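Local coordinates for protein inorganic pyrophosphatase (Helicobacter pylori, PDB 2BQX) that probably hydrolyses inorganic pyrophosphate to two phosphate ions with the help of magnesium, working as a homohexamer, at residues Ser25-Tyr29 / Val40-Leu44; Gln48-Tyr54 / Phe136-Tyr140; Val91-Glu97 / Lys147-Gly153. One frame throughout, in Å; residues are numbered along the deposited sequence.

Contact 1. Residues Ser25-Tyr29 / Val40-Leu44; sequences SNIKY and VDRVL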
loop_
_atom_site.group_PDB
_atom_site.type_symbol
_atom_site.label_atom_id
_atom_site.label_comp_id
_atom_site.label_asym_id
_atom_site.label_seq_id
_atom_site.Cartn_x
_atom_site.Cartn_y
_atom_site.Cartn_z
ATOM N N SER A 25 8.390 -2.223 -7.551
ATOM C CA SER A 25 9.014 -3.118 -6.582
ATOM C C SER A 25 10.532 -2.976 -6.585
ATOM O O SER A 25 11.120 -2.527 -7.572
ATOM C CB SER A 25 8.638 -4.572 -6.897
ATOM O OG SER A 25 9.302 -5.472 -6.023
ATOM N N ASN A 26 11.164 -3.340 -5.471
ATOM C CA ASN A 26 12.621 -3.307 -5.381
ATOM C C ASN A 26 13.095 -4.756 -5.232
ATOM O O ASN A 26 14.237 -5.015 -4.865
ATOM C CB ASN A 26 13.090 -2.446 -4.191
ATOM C CG ASN A 26 12.684 -3.015 -2.842
ATOM O OD1 ASN A 26 11.741 -3.803 -2.742
ATOM N ND2 ASN A 26 13.392 -2.601 -1.786
ATOM N N ILE A 27 12.209 -5.696 -5.543
ATOM C CA ILE A 27 12.548 -7.113 -5.452
ATOM C C ILE A 27 12.517 -7.763 -6.828
ATOM O O ILE A 27 11.478 -7.802 -7.489
ATOM C CB ILE A 27 11.569 -7.886 -4.544
ATOM C CG1 ILE A 27 11.573 -7.289 -3.134
ATOM C CG2 ILE A 27 11.981 -9.369 -4.497
ATOM C CD1 ILE A 27 10.533 -7.889 -2.206
ATOM N N LYS A 28 13.661 -8.273 -7.264
ATOM C CA LYS A 28 13.729 -8.946 -8.556
ATOM C C LYS A 28 13.545 -10.447 -8.356
ATOM O O LYS A 28 14.295 -11.069 -7.603
ATOM C CB LYS A 28 15.086 -8.694 -9.214
ATOM C CG LYS A 28 15.304 -9.452 -10.518
ATOM C CD LYS A 28 16.703 -9.193 -11.061
ATOM C CE LYS A 28 16.928 -9.870 -12.408
ATOM N NZ LYS A 28 16.904 -11.351 -12.300
ATOM N N TYR A 29 12.543 -11.025 -9.015
ATOM C CA TYR A 29 12.313 -12.465 -8.933
ATOM C C TYR A 29 12.858 -13.057 -10.225
ATOM O O TYR A 29 13.137 -12.331 -11.184
ATOM C CB TYR A 29 10.813 -12.792 -8.832
ATOM C CG TYR A 29 10.170 -12.365 -7.536
ATOM C CD1 TYR A 29 10.207 -13.188 -6.408
ATOM C CD2 TYR A 29 9.559 -11.118 -7.424
ATOM C CE1 TYR A 29 9.655 -12.776 -5.199
ATOM C CE2 TYR A 29 9.005 -10.696 -6.219
ATOM C CZ TYR A 29 9.058 -11.529 -5.110
ATOM O OH TYR A 29 8.544 -11.110 -3.901
ATOM N N VAL A 40 13.449 -15.757 -5.499
ATOM C CA VAL A 40 13.794 -14.407 -5.081
ATOM C C VAL A 40 15.239 -14.297 -5.536
ATOM O O VAL A 40 16.098 -15.045 -5.068
ATOM C CB VAL A 40 13.736 -14.249 -3.557
ATOM C CG1 VAL A 40 14.211 -12.854 -3.168
ATOM C CG2 VAL A 40 12.312 -14.485 -3.064
ATOM N N ASP A 41 15.516 -13.372 -6.448
ATOM C CA ASP A 41 16.866 -13.240 -6.984
ATOM C C ASP A 41 17.676 -12.096 -6.389
ATOM O O ASP A 41 18.857 -12.255 -6.074
ATOM C CB ASP A 41 16.785 -13.083 -8.506
ATOM C CG ASP A 41 18.138 -13.185 -9.182
ATOM O OD1 ASP A 41 18.419 -12.335 -10.047
ATOM O OD2 ASP A 41 18.914 -14.112 -8.864
ATOM N N ARG A 42 17.051 -10.939 -6.222
ATOM C CA ARG A 42 17.791 -9.810 -5.684
ATOM C C ARG A 42 16.902 -8.720 -5.126
ATOM O O ARG A 42 15.800 -8.496 -5.614
ATOM C CB ARG A 42 18.668 -9.221 -6.796
ATOM C CG ARG A 42 19.389 -7.930 -6.448
ATOM C CD ARG A 42 20.509 -8.183 -5.457
ATOM N NE ARG A 42 21.281 -9.366 -5.822
ATOM C CZ ARG A 42 21.882 -9.539 -6.994
ATOM N NH1 ARG A 42 22.557 -10.657 -7.233
ATOM N NH2 ARG A 42 21.814 -8.592 -7.926
ATOM N N VAL A 43 17.388 -8.064 -4.080
ATOM C CA VAL A 43 16.685 -6.936 -3.498
ATOM C C VAL A 43 17.632 -5.792 -3.811
ATOM O O VAL A 43 18.804 -5.827 -3.427
ATOM C CB VAL A 43 16.511 -7.056 -1.971
ATOM C CG1 VAL A 43 15.802 -5.816 -1.444
ATOM C CG2 VAL A 43 15.688 -8.298 -1.626
ATOM N N LEU A 44 17.138 -4.797 -4.535
ATOM C CA LEU A 44 17.965 -3.651 -4.922
ATOM C C LEU A 44 18.764 -3.103 -3.742
ATOM O O LEU A 44 18.236 -2.942 -2.645
ATOM C CB LEU A 44 17.080 -2.548 -5.512
ATOM C CG LEU A 44 16.338 -2.874 -6.813
ATOM C CD1 LEU A 44 15.489 -1.685 -7.219
ATOM C CD2 LEU A 44 17.347 -3.203 -7.919
#
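Lys28 and Asp41 run alongside each other across an antiparallel beta hairpin, and their ends close a salt bridge of 2.9 Å from Lys28 NZ to Asp41 OD1. The lysine chain is extended to CE and bends only at its last bond (chi4 -66°), which turns the ammonium group to the carboxylate; it meets OD1 on the anti side, well out of the carboxylate plane. A classic beta bulge brings Asp41 to this position. Asp41 and Arg42 both face Lys28, whose carbonyl oxygen takes two N-H groups, from Asp41 N at 2.9 Å and from Arg42 N at 3.1 Å. In return Lys28 N donates to Arg42 O at 2.7 Å, and Leu44 N donates to Asn26 O where the pairing ends. The Arg42 side chain starts on the same sheet face as Lys28, but its guanidinium turns off from Lys28, NE bonding to Lys111 O of a neighbouring subunit and NH2 forming a salt bridge with Glu144. Lys28 and Arg42 are both predicted to bind substrate. Ile27, Tyr29, Val40 and Val43 occupy the other face. Val40 CG2 lies 3.8 Å from Tyr29 CE1, the two side chains pointing the same way, while Ile27 CG2 sits over one face of the tyrosine ring, toward its rim. Tyr29 OH bonds to Gln79 N of the neighbouring subunit. At the open end of the hairpin, Leu44 CD1 packs against Asn26 CB at 3.9 Å, and Ser25 OG accepts from Ile27 N in an ST turn. Strands 27-31 and 38-43 pair as a hairpin within the chain; Tyr29 joins it to strand 14-21 through a backbone bond with Glu20, Leu44 rests on Tyr50 and Tyr140, and the neighbouring subunit packs on Ile27 and adds backbone hydrogen bonds at Val40 and Val43.

Contact 2. Residues Gln48-Tyr54 / Phe136-Tyr140; sequences QNYPANY and FFETY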
loop_
_atom_site.group_PDB
_atom_site.type_symbol
_atom_site.label_atom_id
_atom_site.label_comp_id
_atom_site.label_asym_id
_atom_site.label_seq_id
_atom_site.Cartn_x
_atom_site.Cartn_y
_atom_site.Cartn_z
ATOM N N GLN A 48 15.792 2.510 -4.756
ATOM C CA GLN A 48 15.197 2.589 -6.079
ATOM C C GLN A 48 14.058 1.598 -6.249
ATOM O O GLN A 48 13.808 0.772 -5.379
ATOM C CB GLN A 48 16.270 2.314 -7.138
ATOM C CG GLN A 48 17.352 3.383 -7.216
ATOM C CD GLN A 48 18.549 2.941 -8.038
ATOM O OE1 GLN A 48 19.403 2.187 -7.565
ATOM N NE2 GLN A 48 18.612 3.403 -9.279
ATOM N N ASN A 49 13.365 1.695 -7.376
ATOM C CA ASN A 49 12.267 0.793 -7.663
ATOM C C ASN A 49 12.139 0.658 -9.167
ATOM O O ASN A 49 12.382 1.619 -9.898
ATOM C CB ASN A 49 10.968 1.315 -7.042
ATOM C CG ASN A 49 10.884 2.829 -7.031
ATOM O OD1 ASN A 49 11.485 3.503 -6.181
ATOM N ND2 ASN A 49 10.137 3.376 -7.977
ATOM N N TYR A 50 11.782 -0.533 -9.637
ATOM C CA TYR A 50 11.658 -0.745 -11.075
ATOM C C TYR A 50 10.633 0.186 -11.704
ATOM O O TYR A 50 9.482 0.245 -11.278
ATOM C CB TYR A 50 11.323 -2.207 -11.377
ATOM C CG TYR A 50 12.539 -3.094 -11.351
ATOM C CD1 TYR A 50 13.092 -3.526 -10.148
ATOM C CD2 TYR A 50 13.162 -3.477 -12.539
ATOM C CE1 TYR A 50 14.237 -4.323 -10.132
ATOM C CE2 TYR A 50 14.304 -4.264 -12.532
ATOM C CZ TYR A 50 14.834 -4.686 -11.330
ATOM O OH TYR A 50 15.964 -5.478 -11.329
ATOM N N PRO A 51 11.050 0.935 -12.733
ATOM C CA PRO A 51 10.184 1.887 -13.434
ATOM C C PRO A 51 9.120 1.274 -14.334
ATOM O O PRO A 51 8.320 1.989 -14.938
ATOM C CB PRO A 51 11.180 2.743 -14.205
ATOM C CG PRO A 51 12.223 1.750 -14.583
ATOM C CD PRO A 51 12.411 0.946 -13.305
ATOM N N ALA A 52 9.116 -0.049 -14.427
ATOM C CA ALA A 52 8.124 -0.747 -15.242
ATOM C C ALA A 52 8.081 -2.196 -14.833
ATOM O O ALA A 52 8.909 -2.654 -14.054
ATOM C CB ALA A 52 8.486 -0.661 -16.723
ATOM N N ASN A 53 7.098 -2.910 -15.356
ATOM C CA ASN A 53 6.996 -4.329 -15.094
ATOM C C ASN A 53 8.132 -4.885 -15.941
ATOM O O ASN A 53 8.462 -4.322 -16.986
ATOM C CB ASN A 53 5.638 -4.847 -15.553
ATOM C CG ASN A 53 4.492 -4.225 -14.768
ATOM O OD1 ASN A 53 4.361 -4.451 -13.558
ATOM N ND2 ASN A 53 3.660 -3.428 -15.448
ATOM N N TYR A 54 8.725 -5.980 -15.486
ATOM C CA TYR A 54 9.870 -6.570 -16.165
ATOM C C TYR A 54 9.752 -8.084 -16.294
ATOM O O TYR A 54 9.346 -8.756 -15.350
ATOM C CB TYR A 54 11.115 -6.214 -15.355
ATOM C CG TYR A 54 12.426 -6.644 -15.952
ATOM C CD1 TYR A 54 12.846 -7.978 -15.910
ATOM C CD2 TYR A 54 13.262 -5.708 -16.550
ATOM C CE1 TYR A 54 14.075 -8.357 -16.456
ATOM C CE2 TYR A 54 14.479 -6.072 -17.091
ATOM C CZ TYR A 54 14.882 -7.393 -17.044
ATOM O OH TYR A 54 16.095 -7.722 -17.594
ATOM N N PHE A 136 17.571 4.584 -14.427
ATOM C CA PHE A 136 17.424 3.456 -13.514
ATOM C C PHE A 136 18.469 2.383 -13.817
ATOM O O PHE A 136 19.187 1.918 -12.926
ATOM C CB PHE A 136 16.034 2.835 -13.634
ATOM C CG PHE A 136 15.878 1.564 -12.852
ATOM C CD1 PHE A 136 15.663 1.600 -11.478
ATOM C CD2 PHE A 136 15.971 0.331 -13.486
ATOM C CE1 PHE A 136 15.541 0.421 -10.744
ATOM C CE2 PHE A 136 15.853 -0.857 -12.762
ATOM C CZ PHE A 136 15.636 -0.811 -11.387
ATOM N N PHE A 137 18.558 1.988 -15.078
ATOM C CA PHE A 137 19.521 0.957 -15.452
ATOM C C PHE A 137 20.946 1.466 -15.311
ATOM O O PHE A 137 21.863 0.707 -14.986
ATOM C CB PHE A 137 19.236 0.481 -16.878
ATOM C CG PHE A 137 18.033 -0.412 -16.974
ATOM C CD1 PHE A 137 18.085 -1.717 -16.490
ATOM C CD2 PHE A 137 16.835 0.062 -17.498
ATOM C CE1 PHE A 137 16.960 -2.537 -16.519
ATOM C CE2 PHE A 137 15.704 -0.749 -17.531
ATOM C CZ PHE A 137 15.767 -2.056 -17.039
ATOM N N GLU A 138 21.124 2.761 -15.526
ATOM C CA GLU A 138 22.445 3.358 -15.415
ATOM C C GLU A 138 22.960 3.377 -13.972
ATOM O O GLU A 138 24.170 3.393 -13.749
ATOM C CB GLU A 138 22.408 4.786 -15.957
ATOM C CG GLU A 138 23.748 5.308 -16.414
ATOM C CD GLU A 138 23.799 5.498 -17.921
ATOM O OE1 GLU A 138 23.138 6.440 -18.430
ATOM O OE2 GLU A 138 24.486 4.703 -18.596
ATOM N N THR A 139 22.056 3.345 -12.994
ATOM C CA THR A 139 22.476 3.422 -11.594
ATOM C C THR A 139 22.064 2.319 -10.619
ATOM O O THR A 139 22.634 2.223 -9.534
ATOM C CB THR A 139 21.981 4.736 -10.962
ATOM O OG1 THR A 139 20.544 4.736 -10.922
ATOM C CG2 THR A 139 22.462 5.932 -11.760
ATOM N N TYR A 140 21.096 1.489 -10.988
ATOM C CA TYR A 140 20.605 0.467 -10.069
ATOM C C TYR A 140 21.610 -0.594 -9.632
ATOM O O TYR A 140 21.375 -1.313 -8.658
ATOM C CB TYR A 140 19.332 -0.177 -10.635
ATOM C CG TYR A 140 19.523 -1.321 -11.609
ATOM C CD1 TYR A 140 20.327 -1.188 -12.740
ATOM C CD2 TYR A 140 18.833 -2.522 -11.429
ATOM C CE1 TYR A 140 20.432 -2.225 -13.672
ATOM C CE2 TYR A 140 18.931 -3.561 -12.352
ATOM C CZ TYR A 140 19.731 -3.402 -13.470
ATOM O OH TYR A 140 19.815 -4.417 -14.393
HETATM O O HOH W 1 20.034 -0.196 -6.568
#
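The loop from Gln48 to Pro51 curves round Phe136 of helix 127-139, its backbone coming within 7.0 Å at the CA atoms of Gln48 and Tyr140 and 7.4 Å at those of Pro51 and Phe136. Phe136 is the centre of the contact. Its chi1 of 173° swings the ring off the helix into the loop. Pro51 CD stands over the middle of one ring face in a CH-pi contact, 3.6 Å from the centroid, while CB of Tyr140 lies over the opposite face, toward the rim. The far edge of the same ring points into the face of Tyr50, with Phe136 CZ above the centre of the tyrosine: an edge-to-face pair with centroids 4.8 Å apart and planes at 56°. Beyond it, Tyr50 OH lies at the edge of the Tyr140 ring, 3.7 Å from CE2. Tyr54 and Phe137 meet more loosely, edge against edge, with Tyr54 CE2 4.2 Å from Phe137 CZ. At the other end, the extended Gln48 brings its amide to Thr139 and Tyr140. Its NE2 makes a weak, bent bond of 2.9 Å to Thr139 OG1, which is also bonded to His135 O, and a water lies within hydrogen-bonding distance of both its OE1 and Tyr140 O. Tyr54 and Tyr140 are predicted to bind substrate, and the cluster thus contains two residues of the probable active site; Tyr54 OH is hydrogen-bonded to Lys103 NZ. The cluster packs against the main sheet: Tyr50 and Tyr54 touch Ile21 of strand 14-21, and Phe137 rests on Leu71 of strand 69-72 and on Leu92 and Met94 of strand 83-96, while a third subunit packs its Ala47 against Pro51 and Phe136.

Contact 3. Residues Val91-Glu97 / Lys147-Gly153; sequences VLNMEDE and KWVKVKG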
loop_
_atom_site.group_PDB
_atom_site.type_symbol
_atom_site.label_atom_id
_atom_site.label_comp_id
_atom_site.label_asym_id
_atom_site.label_seq_id
_atom_site.Cartn_x
_atom_site.Cartn_y
_atom_site.Cartn_z
ATOM N N VAL A 91 13.388 -0.698 -28.175
ATOM C CA VAL A 91 14.376 -1.500 -27.464
ATOM C C VAL A 91 15.425 -0.599 -26.812
ATOM O O VAL A 91 15.781 0.452 -27.352
ATOM C CB VAL A 91 15.075 -2.520 -28.417
ATOM C CG1 VAL A 91 15.792 -1.786 -29.542
ATOM C CG2 VAL A 91 16.058 -3.379 -27.632
ATOM N N LEU A 92 15.893 -1.003 -25.633
ATOM C CA LEU A 92 16.912 -0.256 -24.898
ATOM C C LEU A 92 18.217 -1.045 -24.916
ATOM O O LEU A 92 18.276 -2.183 -24.447
ATOM C CB LEU A 92 16.470 -0.022 -23.445
ATOM C CG LEU A 92 17.469 0.670 -22.508
ATOM C CD1 LEU A 92 17.899 2.011 -23.086
ATOM C CD2 LEU A 92 16.828 0.864 -21.140
ATOM N N ASN A 93 19.261 -0.431 -25.461
ATOM C CA ASN A 93 20.571 -1.067 -25.560
ATOM C C ASN A 93 21.501 -0.602 -24.442
ATOM O O ASN A 93 21.593 0.588 -24.154
ATOM C CB ASN A 93 21.187 -0.736 -26.923
ATOM C CG ASN A 93 20.362 -1.270 -28.080
ATOM O OD1 ASN A 93 20.225 -0.617 -29.115
ATOM N ND2 ASN A 93 19.815 -2.465 -27.913
ATOM N N MET A 94 22.194 -1.545 -23.815
ATOM C CA MET A 94 23.110 -1.212 -22.736
ATOM C C MET A 94 24.254 -2.211 -22.651
ATOM O O MET A 94 24.159 -3.339 -23.143
ATOM C CB MET A 94 22.367 -1.189 -21.398
ATOM C CG MET A 94 21.697 -2.511 -21.043
ATOM S SD MET A 94 20.678 -2.371 -19.555
ATOM C CE MET A 94 19.324 -1.436 -20.191
ATOM N N GLU A 95 25.328 -1.791 -22.005
ATOM C CA GLU A 95 26.490 -2.643 -21.828
ATOM C C GLU A 95 26.728 -2.840 -20.339
ATOM O O GLU A 95 26.694 -1.873 -19.578
ATOM C CB GLU A 95 27.724 -1.982 -22.448
ATOM C CG GLU A 95 28.985 -2.824 -22.361
ATOM C CD GLU A 95 30.250 -2.009 -22.528
ATOM O OE1 GLU A 95 30.159 -0.831 -22.941
ATOM O OE2 GLU A 95 31.340 -2.550 -22.245
ATOM N N ASP A 96 26.933 -4.084 -19.913
ATOM C CA ASP A 96 27.233 -4.345 -18.511
ATOM C C ASP A 96 28.563 -5.082 -18.429
ATOM O O ASP A 96 29.254 -5.235 -19.441
ATOM C CB ASP A 96 26.120 -5.139 -17.806
ATOM C CG ASP A 96 25.879 -6.511 -18.407
ATOM O OD1 ASP A 96 26.813 -7.111 -18.978
ATOM O OD2 ASP A 96 24.734 -7.000 -18.279
ATOM N N GLU A 97 28.929 -5.533 -17.234
ATOM C CA GLU A 97 30.205 -6.221 -17.052
ATOM C C GLU A 97 30.314 -7.530 -17.832
ATOM O O GLU A 97 31.413 -8.055 -18.007
ATOM C CB GLU A 97 30.462 -6.506 -15.567
ATOM C CG GLU A 97 29.623 -7.639 -14.992
ATOM C CD GLU A 97 28.183 -7.240 -14.748
ATOM O OE1 GLU A 97 27.344 -8.143 -14.558
ATOM O OE2 GLU A 97 27.888 -6.029 -14.734
ATOM N N LYS A 147 29.973 -5.047 -10.637
ATOM C CA LYS A 147 28.900 -4.951 -11.621
ATOM C C LYS A 147 28.665 -3.494 -12.008
ATOM O O LYS A 147 28.900 -2.586 -11.214
ATOM C CB LYS A 147 27.615 -5.569 -11.064
ATOM C CG LYS A 147 27.695 -7.078 -10.901
ATOM C CD LYS A 147 26.444 -7.636 -10.258
ATOM C CE LYS A 147 26.483 -9.154 -10.188
ATOM N NZ LYS A 147 26.416 -9.762 -11.544
ATOM N N TRP A 148 28.212 -3.274 -13.236
ATOM C CA TRP A 148 27.959 -1.923 -13.720
ATOM C C TRP A 148 27.164 -1.951 -15.014
ATOM O O TRP A 148 27.111 -2.972 -15.698
ATOM C CB TRP A 148 29.277 -1.177 -13.959
ATOM C CG TRP A 148 30.258 -1.928 -14.831
ATOM C CD1 TRP A 148 31.244 -2.774 -14.413
ATOM C CD2 TRP A 148 30.315 -1.923 -16.266
ATOM N NE1 TRP A 148 31.915 -3.296 -15.498
ATOM C CE2 TRP A 148 31.363 -2.790 -16.647
ATOM C CE3 TRP A 148 29.583 -1.270 -17.266
ATOM C CZ2 TRP A 148 31.695 -3.025 -17.985
ATOM C CZ3 TRP A 148 29.913 -1.501 -18.597
ATOM C CH2 TRP A 148 30.962 -2.374 -18.943
ATOM N N VAL A 149 26.549 -0.821 -15.344
ATOM C CA VAL A 149 25.755 -0.719 -16.558
ATOM C C VAL A 149 25.980 0.615 -17.256
ATOM O O VAL A 149 25.905 1.672 -16.630
ATOM C CB VAL A 149 24.237 -0.838 -16.261
ATOM C CG1 VAL A 149 23.449 -0.753 -17.564
ATOM C CG2 VAL A 149 23.938 -2.150 -15.549
ATOM N N LYS A 150 26.273 0.555 -18.551
ATOM C CA LYS A 150 26.453 1.757 -19.356
ATOM C C LYS A 150 25.358 1.713 -20.408
ATOM O O LYS A 150 25.419 0.912 -21.338
ATOM C CB LYS A 150 27.816 1.770 -20.054
ATOM C CG LYS A 150 29.016 1.995 -19.145
ATOM C CD LYS A 150 30.295 2.053 -19.981
ATOM C CE LYS A 150 31.521 2.369 -19.136
ATOM N NZ LYS A 150 31.871 1.276 -18.178
ATOM N N VAL A 151 24.352 2.567 -20.255
ATOM C CA VAL A 151 23.243 2.602 -21.196
ATOM C C VAL A 151 23.614 3.337 -22.477
ATOM O O VAL A 151 24.185 4.427 -22.431
ATOM C CB VAL A 151 22.017 3.296 -20.569
ATOM C CG1 VAL A 151 20.854 3.267 -21.540
ATOM C CG2 VAL A 151 21.645 2.612 -19.265
ATOM N N LYS A 152 23.291 2.747 -23.623
ATOM C CA LYS A 152 23.605 3.384 -24.897
ATOM C C LYS A 152 22.466 4.302 -25.323
ATOM O O LYS A 152 22.675 5.485 -25.579
ATOM C CB LYS A 152 23.849 2.329 -25.979
ATOM C CG LYS A 152 24.903 1.297 -25.611
ATOM C CD LYS A 152 26.240 1.943 -25.268
ATOM C CE LYS A 152 27.250 0.895 -24.840
ATOM N NZ LYS A 152 28.534 1.497 -24.389
ATOM N N GLY A 153 21.258 3.748 -25.388
ATOM C CA GLY A 153 20.107 4.535 -25.791
ATOM C C GLY A 153 18.988 3.657 -26.307
ATOM O O GLY A 153 19.117 2.433 -26.326
#
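The Trp148 indole lies flat against the backbone of Asp96 and Glu97, with Glu97 N over the centre of one face and the carbonyl carbon of Asp96 nearer the rim. Lys150 NZ lies over the opposite face, toward the rim, and the Glu95 carboxylate comes in at the edge, its plane 77° from the ring and OE2 3.3 Å from Trp148 CH2. Glu97 folds back at chi2 (-75°), which carries its OE2 to within 3.2 Å of Trp148 N, a bond made on the anti side and out of the carboxylate plane; its OE1 forms a longer salt bridge of 3.5 Å with Lys147 NZ. Strands 83-96 and 149-156 run antiparallel as neighbours in the main mixed sheet of the pyrophosphatase fold, a distorted beta barrel in this family. Glu95 and Lys150 pair through two short backbone bonds, the shorter being Lys150 N to Glu95 O at 2.7 Å. At Asn93 a classic beta bulge follows: Lys152 N reaches Asn93 O at 2.8 Å, Gly153 N reaches the same oxygen only weakly, and Asn93 N returns a bond to Gly153 O. Lys152 crosses back, its NZ 3.2 Å from Glu95 OE1. Met94, Val149 and Val151 share a face, where Met94 SD meets Val149 CG1 at 3.8 Å; Leu92 CD1 reaches Val151 CG1 at 3.6 Å, with Ile133 of helix 127-139 packed on Leu92 and Lys134 beside Val151.

How the contacts relate
Contact 2 is the middle piece, its centre 11 Å from that of contact 1 and 12 Å from that of contact 3. Contact 1 joins it through a probable hydrogen bond between Ser25 O and Tyr50 N of 2.9 Å, and Lys28 CD packs on Tyr50 OH at 3.8 Å. Contact 3 is tied to the helix end by Glu138 OE2, 2.7 Å from Val151 N, and by Met94 CE, 3.6 Å from Phe137 CG. Contacts 1 and 3 do not touch. Predicted substrate residues Lys28, Arg42, Tyr54 and Tyr140 are thus divided between contacts 1 and 2, while Met94 of contact 3 borders Asp101, a predicted magnesium ligand.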